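Local coordinates for iron-rich dpsA-homolog protein (Halobacterium salinarum, PDB 1TJO), which probably protects DNA from oxidative damage by oxidising ferrous iron with hydrogen peroxide and storing it as ferric mineral inside a hollow sphere of twelve subunits, at residues 32-37 and 82-87; 45-50 and 123-128; 64-69 and 164-169; 138-143 and 147-152. All coordinates share one frame; numbering follows the deposited sequence.

In the fold
The four contacts tie together the long helices 24-54, 60-87, 115-142 and 146-169 of the ferritin-like bundle, each joining a different pair. Contacts 1 and 4 lie on the same side of the chain's centre, about 12 Å apart between centres, and touch through R84 with T148 and L34 with L152. Contacts 2 and 3, about 11 Å apart, touch through Y126 with I166 and L48 with L67. Contacts 3 and 4 share helix 146-169 yet stand about 28 Å apart. Along the chain, contacts 1, 2 and 3 interleave, whereas contact 4 is a local hairpin nested within contact 3. The contacts fall into two touching pairs along the bundle, and contacts 1 and 3 also carry metal ligands.

Contact 1 (32-37 and 82-87); sequences DALNAD and AERVQA. With FE (Fe (III) ion), chain F; MG (magnesium ion), chain Q.
The antiparallel pairing of helices 24-54 and 60-87 in the ferritin-like four-helix bundle brings L34 and N35 against R84 and V85. The short axes of 32-37 and 82-87 approach to 9.2 Å, with their directions 153° apart. At the middle, L34 CB rests 3.6 Å from V85 CG2. V85 sets CG1 opposite its own backbone N (chi1 169°), which turns the two methyls toward different atoms of the neighbouring helix. CG2 also lies 4.0 Å from N35 OD1, while CG1 lies 4.1 Å from N35 ND2, and the two side chains meet at about a right angle. The amide of N35 is spent elsewhere: OD1 accepts from H93 N and ND2 donates to V91 O, two bonds that fix its rotation and pin the loop following helix 60-87.

At the tip of L34, CD1 packs 3.8 Å from R84 CG. A bend at chi2 (63°) then leads the arginine away, and its guanidinium is held by T148 OG1 and D145 of its own chain and by E160 of a neighbouring subunit. Elsewhere on the same helix, E83 OE1 binds iron at 1.9 Å, in a site that also includes two waters, D79 and H52 of another subunit. Q86 OE1 coordinates magnesium at 2.4 Å, and a magnesium-bound water also donates to Q86 O over 2.9 Å. Contact between the helices is therefore by aliphatic carbon, apart from the amide of N35, which meets its polar needs in a loop. The helix that packs here through V85 also presents E83 and Q86 to metals; V85 and Q86 are linked to iron translocation.

Contact 2 (45-50 and 123-128); sequences YHQLKK and MAIYGD
Q47 reaches from helix 24-54 to I125 on helix 115-142, part of the core packing between these two helices of the ferritin-like four-helix bundle. The gap is wide: their CA atoms, the nearest pair across the two segments, are 9.5 Å apart. From CB, which points at the opposite helix, the chain runs to CG placed opposite the backbone N (chi1 -168°) and continues extended, so that CB and CG serve as the bridge and the amide does the touching. CD comes within 3.9 Å of I125 CD1, and NE2 lies closer to that methyl, at 3.3 Å. This last approach is van der Waals packing of an amide nitrogen on an aliphatic tip. The polar partners of the amide are E108 N, which donates to OE1, and D122 OD1, which accepts from NE2; held at both ends, the group has a defined flip.

One residue further on, L48 meets Y126, the two side chains lying at roughly a right angle. L48 CD1 is 3.4 Å from Y126 OH, and the second methyl, CD2, is 3.9 Å from that same oxygen. CD2 also approaches the ring rim, 4.2 Å from Y126 CE1, at a slant. Both leucine methyls thus approach the phenol oxygen from the same side, and the tyrosine ring is further packed by A163 and I166 of helix 146-169 and by A70 of helix 60-87. Two bulky pairs, rather than close backbones, fill the space between these helices. The chemistry is mostly apolar, and its buried amide has both polar ends satisfied, by the backbone of E108 and by the carboxylate of D122 just before 123-128.

Contact 3 (64-69 and 164-169); sequences HLFLGE and HHIEHY. With MG (magnesium ion), chain H.
F66 swings its ring across to H165, I166 and Y169 because CG stands opposite the backbone N (chi1 164°), directing the phenyl at helix 146-169. H165 and Y169 answer with CG placed opposite their own carbonyl carbons, which sets both rings on the same side of the phenyl plane, displaced from each other. F66 CE1 lies 3.4 Å from H165 CB, and the two rings are almost parallel, with planes at 4°. They are nevertheless slid apart, with centroids separated by 5.3 Å, and barely overlap. Y169 CE2 sits over one face of the F66 ring, toward its rim, 3.7 Å from CD2; these planes are inclined at 59°. At the ring edge, I166 CG1 packs near the plane, 3.7 Å from F66 CE2. The hydroxyl of Y169 passes back along the phenylalanine, its OH 3.6 Å from F66 CB, and is hydrogen-bonded to D62.

The result is an aromatic cluster in which F66 has Y169 over one face, the H165 ring displaced outward on that same side, and I166 at the edge. H165 ND1 is buried with no partner in the model. Beyond the cluster, H168 NE2 binds magnesium at 2.6 Å, and H164 NE2 stands 3.1 Å above the plane of the H168 ring, near its rim; both histidines are implicated in iron translocation. R61 of a neighbouring subunit packs on F66, H165 and Y169, so the cluster also forms part of a subunit interface. Within the chain, the contact joins antiparallel helices 60-87 and 146-169, while I166 turns to L119, M123 and Y126 of helix 115-142, and L67 to L48 and H52 of helix 24-54.

Contact 4 (138-143 and 147-152); sequences ELAENL and ATAHML. With SO4 (sulfate ion), chain E.
A140 and A149 mark the closest backbone approach of an antiparallel helical hairpin, their CA atoms 5.2 Å apart. The short axes of helix 138-142 and segment 147-152 come to 8.0 Å, with directions at 158°. The pair flanks the short connection between helix 115-142 and helix 146-169 of the ferritin-like bundle, and small side chains permit the close spacing. A140 CB points into the partner helix and meets its backbone directly, 3.7 Å from A149 N. Methyl also faces methyl, with A140 CB 4.0 Å from A149 CB. The same A140 CB is 3.9 Å from T148 CG2, a branch placed opposite the threonine backbone N. L152 CD1 is a looser neighbour, 4.4 Å from A140 CB.

T148 OG1 is hydrogen-bonded to D145 OD1, just ahead of the segment, and to R84 NE of helix 60-87. E141 also borders A149, although the modelled closeness of these two side chains is doubtful; its carboxylate oxygen OE1 forms a salt bridge with R153. Packing within the hairpin is thus almost wholly methyl on methyl and methyl on backbone, while T148 OG1 and the E141 carboxylate find partners outside the two segments.

On the outer side of 147-152, H150 and R153 join their counterparts from two neighbouring subunits around one sulfate, probably a component of the crystal medium, an arrangement consistent with a threefold axis. The anion lies at the edge of the H150 ring, near its plane. H150 ND1 donates to sulfate O2 over 2.8 Å at a nearly straight 168°, and more weakly to O3, also 2.8 Å from ND1 but bent to 117°.

Contact 1 (32-37 and 82-87)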
# COMPACT_ATOMS: atom_id res chain seq x y z
N ASP A 32 35.34 -7.48 20.06
CA ASP A 32 36.15 -8.58 19.54
C ASP A 32 35.28 -9.67 18.95
O ASP A 32 35.56 -10.20 17.83
CB ASP A 32 37.04 -9.17 20.65
CG ASP A 32 38.16 -8.23 21.10
OD1 ASP A 32 38.36 -7.14 20.49
OD2 ASP A 32 38.90 -8.52 22.07
N ALA A 33 34.18 -9.95 19.63
CA ALA A 33 33.27 -11.00 19.21
C ALA A 33 32.48 -10.56 17.98
O ALA A 33 32.41 -11.29 17.00
CB ALA A 33 32.35 -11.35 20.30
N LEU A 34 31.89 -9.37 18.04
CA LEU A 34 31.06 -8.88 16.95
C LEU A 34 31.88 -8.73 15.64
O LEU A 34 31.39 -9.03 14.56
CB LEU A 34 30.43 -7.54 17.33
CG LEU A 34 29.40 -7.59 18.48
CD1 LEU A 34 29.11 -6.22 18.94
CD2 LEU A 34 28.15 -8.27 18.02
N ASN A 35 33.09 -8.21 15.73
CA ASN A 35 33.93 -8.02 14.53
C ASN A 35 34.28 -9.35 13.87
O ASN A 35 34.34 -9.48 12.63
CB ASN A 35 35.21 -7.22 14.86
CG ASN A 35 35.22 -5.85 14.21
OD1 ASN A 35 34.41 -5.59 13.29
ND2 ASN A 35 36.11 -4.97 14.67
N ALA A 36 34.52 -10.36 14.71
CA ALA A 36 34.83 -11.68 14.18
C ALA A 36 33.61 -12.23 13.42
O ALA A 36 33.74 -12.79 12.31
CB ALA A 36 35.24 -12.59 15.34
N ASP A 37 32.43 -12.04 14.01
CA ASP A 37 31.14 -12.41 13.40
C ASP A 37 30.92 -11.65 12.12
O ASP A 37 30.55 -12.23 11.14
CB ASP A 37 29.96 -12.15 14.32
CG ASP A 37 29.89 -13.12 15.46
OD1 ASP A 37 30.54 -14.21 15.36
OD2 ASP A 37 29.21 -12.85 16.50
N ALA A 82 28.08 -4.53 12.44
CA ALA A 82 29.01 -3.41 12.22
C ALA A 82 28.55 -2.16 12.94
O ALA A 82 29.37 -1.44 13.54
CB ALA A 82 29.14 -3.12 10.74
N GLU A 83 27.24 -1.86 12.88
CA GLU A 83 26.76 -0.67 13.58
C GLU A 83 26.91 -0.81 15.12
O GLU A 83 27.18 0.19 15.78
CB GLU A 83 25.33 -0.35 13.17
CG GLU A 83 25.37 0.03 11.68
CD GLU A 83 24.06 0.53 11.11
OE1 GLU A 83 24.00 0.88 9.89
OE2 GLU A 83 23.11 0.61 11.88
N ARG A 84 26.76 -2.02 15.62
CA ARG A 84 26.96 -2.26 17.07
C ARG A 84 28.42 -2.12 17.46
O ARG A 84 28.73 -1.53 18.50
CB ARG A 84 26.36 -3.61 17.49
CG ARG A 84 26.23 -3.78 18.98
CD ARG A 84 25.26 -2.76 19.60
NE ARG A 84 25.18 -2.97 21.03
CZ ARG A 84 24.59 -2.12 21.87
NH1 ARG A 84 23.97 -1.03 21.40
NH2 ARG A 84 24.62 -2.38 23.19
N VAL A 85 29.35 -2.64 16.65
CA VAL A 85 30.77 -2.40 16.89
C VAL A 85 31.05 -0.92 17.00
O VAL A 85 31.68 -0.49 17.95
CB VAL A 85 31.63 -2.95 15.78
CG1 VAL A 85 33.10 -2.49 15.86
CG2 VAL A 85 31.58 -4.49 15.85
N GLN A 86 30.53 -0.16 16.05
CA GLN A 86 30.73 1.28 16.06
C GLN A 86 30.08 1.97 17.27
O GLN A 86 30.72 2.80 17.90
CB GLN A 86 30.25 1.87 14.74
CG GLN A 86 31.00 3.05 14.31
CD GLN A 86 30.50 4.23 15.02
OE1 GLN A 86 31.22 5.18 15.34
NE2 GLN A 86 29.24 4.17 15.34
N ALA A 87 28.88 1.54 17.66
CA ALA A 87 28.18 2.10 18.80
C ALA A 87 28.93 1.89 20.09
O ALA A 87 28.87 2.74 20.98
CB ALA A 87 26.79 1.59 18.93
FE FE F . 23.11 0.46 8.26
MG MG Q . 31.06 6.76 17.15
O HOH W 1 29.90 5.53 18.41
O HOH W 2 22.19 -0.11 6.29
O HOH W 3 21.43 1.33 8.70
O HOH W 4 33.08 6.32 17.73
O HOH W 5 31.01 8.20 18.67

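Contact 2 (45-50 and 123-128)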
# COMPACT_ATOMS: atom_id res chain seq x y z
N TYR A 45 27.78 -13.69 3.00
CA TYR A 45 27.02 -12.85 2.07
C TYR A 45 27.59 -12.98 0.65
O TYR A 45 26.84 -13.19 -0.36
CB TYR A 45 27.11 -11.38 2.50
CG TYR A 45 26.70 -10.37 1.42
CD1 TYR A 45 25.39 -10.10 1.17
CD2 TYR A 45 27.67 -9.69 0.71
CE1 TYR A 45 25.03 -9.18 0.20
CE2 TYR A 45 27.36 -8.81 -0.27
CZ TYR A 45 26.03 -8.52 -0.50
OH TYR A 45 25.72 -7.60 -1.49
N HIS A 46 28.91 -12.83 0.53
CA HIS A 46 29.51 -12.85 -0.81
C HIS A 46 29.42 -14.22 -1.49
O HIS A 46 29.25 -14.30 -2.71
CB HIS A 46 30.95 -12.36 -0.76
CG HIS A 46 31.04 -10.87 -0.84
ND1 HIS A 46 30.72 -10.19 -1.99
CD2 HIS A 46 31.34 -9.93 0.09
CE1 HIS A 46 30.86 -8.89 -1.77
NE2 HIS A 46 31.21 -8.71 -0.52
N GLN A 47 29.45 -15.28 -0.70
CA GLN A 47 29.34 -16.63 -1.27
C GLN A 47 27.90 -16.99 -1.62
O GLN A 47 27.65 -17.65 -2.63
CB GLN A 47 29.88 -17.65 -0.31
CG GLN A 47 30.05 -19.01 -0.97
CD GLN A 47 31.14 -19.87 -0.34
OE1 GLN A 47 32.33 -19.58 -0.50
NE2 GLN A 47 30.74 -20.91 0.39
N LEU A 48 26.95 -16.47 -0.85
CA LEU A 48 25.53 -16.62 -1.18
C LEU A 48 25.25 -15.89 -2.48
O LEU A 48 24.53 -16.39 -3.35
CB LEU A 48 24.65 -16.08 -0.05
CG LEU A 48 24.64 -16.89 1.22
CD1 LEU A 48 23.90 -16.19 2.31
CD2 LEU A 48 24.04 -18.28 1.06
N LYS A 49 25.80 -14.69 -2.61
CA LYS A 49 25.68 -13.94 -3.87
C LYS A 49 26.23 -14.73 -5.03
O LYS A 49 25.58 -14.87 -6.02
CB LYS A 49 26.37 -12.58 -3.80
CG LYS A 49 25.64 -11.51 -2.96
CD LYS A 49 24.25 -11.30 -3.40
CE LYS A 49 24.12 -10.49 -4.61
NZ LYS A 49 22.95 -9.48 -4.45
N LYS A 50 27.43 -15.30 -4.88
CA LYS A 50 28.01 -16.13 -5.92
C LYS A 50 27.05 -17.24 -6.34
O LYS A 50 26.83 -17.49 -7.51
CB LYS A 50 29.27 -16.79 -5.39
CG LYS A 50 29.90 -17.71 -6.38
CD LYS A 50 31.17 -18.28 -5.78
CE LYS A 50 31.84 -19.19 -6.77
NZ LYS A 50 33.05 -19.92 -6.24
N MET A 123 26.40 -24.32 3.87
CA MET A 123 25.90 -24.94 5.09
C MET A 123 26.98 -24.96 6.17
O MET A 123 26.70 -24.68 7.31
CB MET A 123 25.39 -26.37 4.83
CG MET A 123 24.33 -26.75 5.84
SD MET A 123 23.57 -28.37 5.54
CE MET A 123 24.86 -29.29 5.74
N ALA A 124 28.21 -25.20 5.77
CA ALA A 124 29.35 -25.24 6.70
C ALA A 124 29.65 -23.86 7.26
O ALA A 124 29.99 -23.70 8.45
CB ALA A 124 30.59 -25.82 6.05
N ILE A 125 29.55 -22.85 6.42
CA ILE A 125 29.69 -21.48 6.88
C ILE A 125 28.61 -21.14 7.90
O ILE A 125 28.91 -20.59 8.94
CB ILE A 125 29.69 -20.49 5.71
CG1 ILE A 125 30.89 -20.72 4.78
CG2 ILE A 125 29.73 -19.12 6.26
CD1 ILE A 125 30.86 -19.92 3.53
N TYR A 126 27.34 -21.42 7.58
CA TYR A 126 26.25 -21.13 8.51
C TYR A 126 26.47 -21.75 9.85
O TYR A 126 26.30 -21.10 10.88
CB TYR A 126 24.90 -21.64 7.98
CG TYR A 126 24.19 -20.65 7.06
CD1 TYR A 126 24.15 -20.88 5.70
CD2 TYR A 126 23.50 -19.55 7.57
CE1 TYR A 126 23.49 -20.02 4.86
CE2 TYR A 126 22.83 -18.67 6.73
CZ TYR A 126 22.83 -18.92 5.38
OH TYR A 126 22.16 -18.11 4.49
N GLY A 127 26.88 -23.01 9.83
CA GLY A 127 27.09 -23.74 11.06
C GLY A 127 28.14 -23.13 11.93
O GLY A 127 27.95 -23.00 13.14
N ASP A 128 29.23 -22.70 11.33
CA ASP A 128 30.30 -22.05 12.09
C ASP A 128 29.83 -20.74 12.73
O ASP A 128 30.15 -20.41 13.87
CB ASP A 128 31.45 -21.74 11.13
CG ASP A 128 32.25 -22.98 10.73
OD1 ASP A 128 31.96 -24.12 11.15
OD2 ASP A 128 33.21 -22.86 9.96

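Contact 3 (64-69 and 164-169)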
# COMPACT_ATOMS: atom_id res chain seq x y z
N HIS A 64 17.63 -19.55 -6.86
CA HIS A 64 18.09 -18.20 -7.13
C HIS A 64 17.39 -17.21 -6.20
O HIS A 64 18.05 -16.38 -5.59
CB HIS A 64 17.83 -17.85 -8.60
CG HIS A 64 18.19 -16.46 -9.01
ND1 HIS A 64 19.48 -16.07 -9.28
CD2 HIS A 64 17.41 -15.39 -9.27
CE1 HIS A 64 19.49 -14.79 -9.64
NE2 HIS A 64 18.24 -14.36 -9.65
N LEU A 65 16.08 -17.37 -6.03
CA LEU A 65 15.29 -16.50 -5.18
C LEU A 65 15.71 -16.73 -3.74
O LEU A 65 15.93 -15.75 -3.00
CB LEU A 65 13.81 -16.77 -5.42
CG LEU A 65 13.39 -16.26 -6.80
CD1 LEU A 65 11.97 -16.81 -7.16
CD2 LEU A 65 13.47 -14.73 -6.88
N PHE A 66 15.81 -18.00 -3.33
CA PHE A 66 16.15 -18.29 -1.93
C PHE A 66 17.50 -17.68 -1.58
O PHE A 66 17.68 -17.09 -0.50
CB PHE A 66 16.13 -19.81 -1.63
CG PHE A 66 16.83 -20.19 -0.34
CD1 PHE A 66 16.27 -19.90 0.88
CD2 PHE A 66 18.09 -20.72 -0.36
CE1 PHE A 66 16.96 -20.18 2.08
CE2 PHE A 66 18.77 -20.98 0.81
CZ PHE A 66 18.20 -20.70 2.02
N LEU A 67 18.48 -17.90 -2.46
CA LEU A 67 19.86 -17.49 -2.18
C LEU A 67 19.95 -15.97 -2.16
O LEU A 67 20.71 -15.41 -1.37
CB LEU A 67 20.87 -18.11 -3.14
CG LEU A 67 21.02 -19.63 -3.03
CD1 LEU A 67 21.63 -20.25 -4.29
CD2 LEU A 67 21.85 -19.96 -1.79
N GLY A 68 19.17 -15.32 -3.02
CA GLY A 68 19.14 -13.85 -3.00
C GLY A 68 18.59 -13.33 -1.66
O GLY A 68 19.15 -12.40 -1.08
N GLU A 69 17.49 -13.90 -1.18
CA GLU A 69 16.89 -13.57 0.11
C GLU A 69 17.87 -13.88 1.26
O GLU A 69 18.01 -13.09 2.20
CB GLU A 69 15.60 -14.35 0.32
CG GLU A 69 14.46 -13.98 -0.61
CD GLU A 69 13.29 -14.97 -0.45
OE1 GLU A 69 12.62 -14.92 0.63
OE2 GLU A 69 13.08 -15.83 -1.37
N HIS A 164 18.77 -24.05 7.96
CA HIS A 164 17.78 -25.14 7.93
C HIS A 164 17.22 -25.35 6.51
O HIS A 164 17.05 -26.50 6.10
CB HIS A 164 16.67 -24.87 8.95
CG HIS A 164 15.48 -25.73 8.76
ND1 HIS A 164 14.31 -25.26 8.20
CD2 HIS A 164 15.29 -27.04 8.99
CE1 HIS A 164 13.44 -26.25 8.14
NE2 HIS A 164 14.01 -27.34 8.60
N HIS A 165 16.94 -24.28 5.77
CA HIS A 165 16.44 -24.41 4.41
C HIS A 165 17.47 -25.14 3.56
O HIS A 165 17.14 -26.01 2.77
CB HIS A 165 16.17 -23.04 3.79
CG HIS A 165 14.86 -22.46 4.18
ND1 HIS A 165 13.90 -22.12 3.25
CD2 HIS A 165 14.37 -22.10 5.38
CE1 HIS A 165 12.86 -21.60 3.88
NE2 HIS A 165 13.12 -21.57 5.17
N ILE A 166 18.72 -24.77 3.72
CA ILE A 166 19.78 -25.46 2.95
C ILE A 166 19.85 -26.93 3.29
O ILE A 166 19.95 -27.79 2.36
CB ILE A 166 21.16 -24.75 3.11
CG1 ILE A 166 21.13 -23.38 2.46
CG2 ILE A 166 22.33 -25.63 2.59
CD1 ILE A 166 22.29 -22.48 2.83
N GLU A 167 19.76 -27.25 4.58
CA GLU A 167 19.70 -28.64 5.00
C GLU A 167 18.57 -29.39 4.30
O GLU A 167 18.78 -30.48 3.79
CB GLU A 167 19.54 -28.74 6.54
CG GLU A 167 19.64 -30.17 7.05
CD GLU A 167 20.07 -30.28 8.51
OE1 GLU A 167 19.26 -29.93 9.37
OE2 GLU A 167 21.19 -30.79 8.78
N HIS A 168 17.37 -28.79 4.25
CA HIS A 168 16.28 -29.37 3.47
C HIS A 168 16.47 -29.53 2.00
O HIS A 168 16.08 -30.56 1.46
CB HIS A 168 14.98 -28.69 3.77
CG HIS A 168 14.36 -29.17 5.04
ND1 HIS A 168 13.00 -29.08 5.30
CD2 HIS A 168 14.90 -29.82 6.11
CE1 HIS A 168 12.75 -29.62 6.48
NE2 HIS A 168 13.89 -30.06 6.99
N TYR A 169 17.11 -28.55 1.34
CA TYR A 169 17.34 -28.67 -0.10
C TYR A 169 18.23 -29.88 -0.43
O TYR A 169 18.07 -30.46 -1.50
CB TYR A 169 18.05 -27.46 -0.62
CG TYR A 169 17.16 -26.30 -1.02
CD1 TYR A 169 16.17 -26.45 -1.97
CD2 TYR A 169 17.31 -25.06 -0.40
CE1 TYR A 169 15.39 -25.37 -2.37
CE2 TYR A 169 16.50 -24.00 -0.77
CZ TYR A 169 15.56 -24.16 -1.75
OH TYR A 169 14.80 -23.07 -2.14
MG MG H . 14.32 -32.18 8.37
O HOH W 6 16.29 -32.59 7.72
O HOH W 7 15.08 -30.87 9.53
O HOH W 8 14.42 -33.75 9.53

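Contact 4 (138-143 and 147-152)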
# COMPACT_ATOMS: atom_id res chain seq x y z
N GLU A 138 25.91 -15.49 24.88
CA GLU A 138 26.21 -15.74 26.29
C GLU A 138 27.25 -14.74 26.82
O GLU A 138 27.13 -14.23 27.93
CB GLU A 138 26.73 -17.17 26.42
CG GLU A 138 25.64 -18.17 26.14
CD GLU A 138 26.13 -19.60 26.14
OE1 GLU A 138 25.40 -20.44 25.53
OE2 GLU A 138 27.23 -19.87 26.72
N LEU A 139 28.25 -14.42 26.00
CA LEU A 139 29.26 -13.45 26.37
C LEU A 139 28.61 -12.11 26.66
O LEU A 139 28.88 -11.49 27.68
CB LEU A 139 30.32 -13.31 25.26
CG LEU A 139 31.30 -12.15 25.40
CD1 LEU A 139 32.21 -12.45 26.57
CD2 LEU A 139 32.08 -11.98 24.16
N ALA A 140 27.75 -11.66 25.74
CA ALA A 140 27.09 -10.37 25.91
C ALA A 140 26.20 -10.37 27.14
O ALA A 140 26.22 -9.41 27.91
CB ALA A 140 26.32 -9.98 24.62
N GLU A 141 25.44 -11.43 27.37
CA GLU A 141 24.52 -11.39 28.51
C GLU A 141 25.32 -11.42 29.83
O GLU A 141 25.00 -10.70 30.79
CB GLU A 141 23.43 -12.46 28.40
CG GLU A 141 22.31 -12.00 27.46
CD GLU A 141 20.86 -12.06 28.01
OE1 GLU A 141 20.60 -13.07 28.72
OE2 GLU A 141 19.97 -11.14 27.68
N ASN A 142 26.43 -12.14 29.83
CA ASN A 142 27.29 -12.23 31.01
C ASN A 142 27.95 -10.91 31.36
O ASN A 142 28.18 -10.63 32.54
CB ASN A 142 28.38 -13.30 30.82
CG ASN A 142 27.83 -14.71 30.93
OD1 ASN A 142 28.48 -15.67 30.48
ND2 ASN A 142 26.65 -14.85 31.53
N LEU A 143 28.25 -10.09 30.35
CA LEU A 143 28.75 -8.74 30.55
C LEU A 143 27.63 -7.71 30.84
O LEU A 143 27.94 -6.57 31.08
CB LEU A 143 29.56 -8.26 29.35
CG LEU A 143 30.81 -9.07 28.99
CD1 LEU A 143 31.34 -8.68 27.65
CD2 LEU A 143 31.88 -8.91 30.05
N ALA A 147 21.26 -5.48 25.24
CA ALA A 147 20.89 -5.07 23.88
C ALA A 147 21.71 -5.83 22.81
O ALA A 147 21.17 -6.32 21.82
CB ALA A 147 21.03 -3.59 23.69
N THR A 148 23.01 -5.97 23.01
CA THR A 148 23.80 -6.79 22.10
C THR A 148 23.32 -8.22 22.08
O THR A 148 23.22 -8.81 21.04
CB THR A 148 25.26 -6.77 22.46
OG1 THR A 148 25.77 -5.45 22.27
CG2 THR A 148 26.06 -7.64 21.54
N ALA A 149 23.04 -8.80 23.25
CA ALA A 149 22.56 -10.17 23.32
C ALA A 149 21.28 -10.36 22.56
O ALA A 149 21.13 -11.33 21.80
CB ALA A 149 22.32 -10.59 24.75
N HIS A 150 20.37 -9.39 22.75
CA HIS A 150 19.05 -9.39 22.06
C HIS A 150 19.26 -9.32 20.52
O HIS A 150 18.70 -10.09 19.77
CB HIS A 150 18.23 -8.20 22.51
CG HIS A 150 16.93 -8.07 21.79
ND1 HIS A 150 15.90 -8.96 21.99
CD2 HIS A 150 16.47 -7.14 20.92
CE1 HIS A 150 14.89 -8.62 21.22
NE2 HIS A 150 15.19 -7.51 20.57
N MET A 151 20.12 -8.42 20.09
CA MET A 151 20.42 -8.25 18.68
C MET A 151 20.98 -9.53 18.08
O MET A 151 20.63 -9.92 16.97
CB MET A 151 21.41 -7.12 18.51
CG MET A 151 21.75 -6.84 17.08
SD MET A 151 23.19 -5.82 16.92
CE MET A 151 22.89 -4.67 18.23
N LEU A 152 21.88 -10.18 18.81
CA LEU A 152 22.50 -11.40 18.33
C LEU A 152 21.45 -12.48 18.19
O LEU A 152 21.46 -13.22 17.20
CB LEU A 152 23.61 -11.84 19.28
CG LEU A 152 24.87 -10.98 19.27
CD1 LEU A 152 25.77 -11.26 20.40
CD2 LEU A 152 25.62 -11.16 17.97
S SO4 E . 15.10 -11.82 23.58
O1 SO4 E . 15.51 -13.16 23.20
O2 SO4 E . 16.28 -10.98 23.84
O3 SO4 E . 14.38 -11.24 22.39
O4 SO4 E . 14.19 -11.91 24.71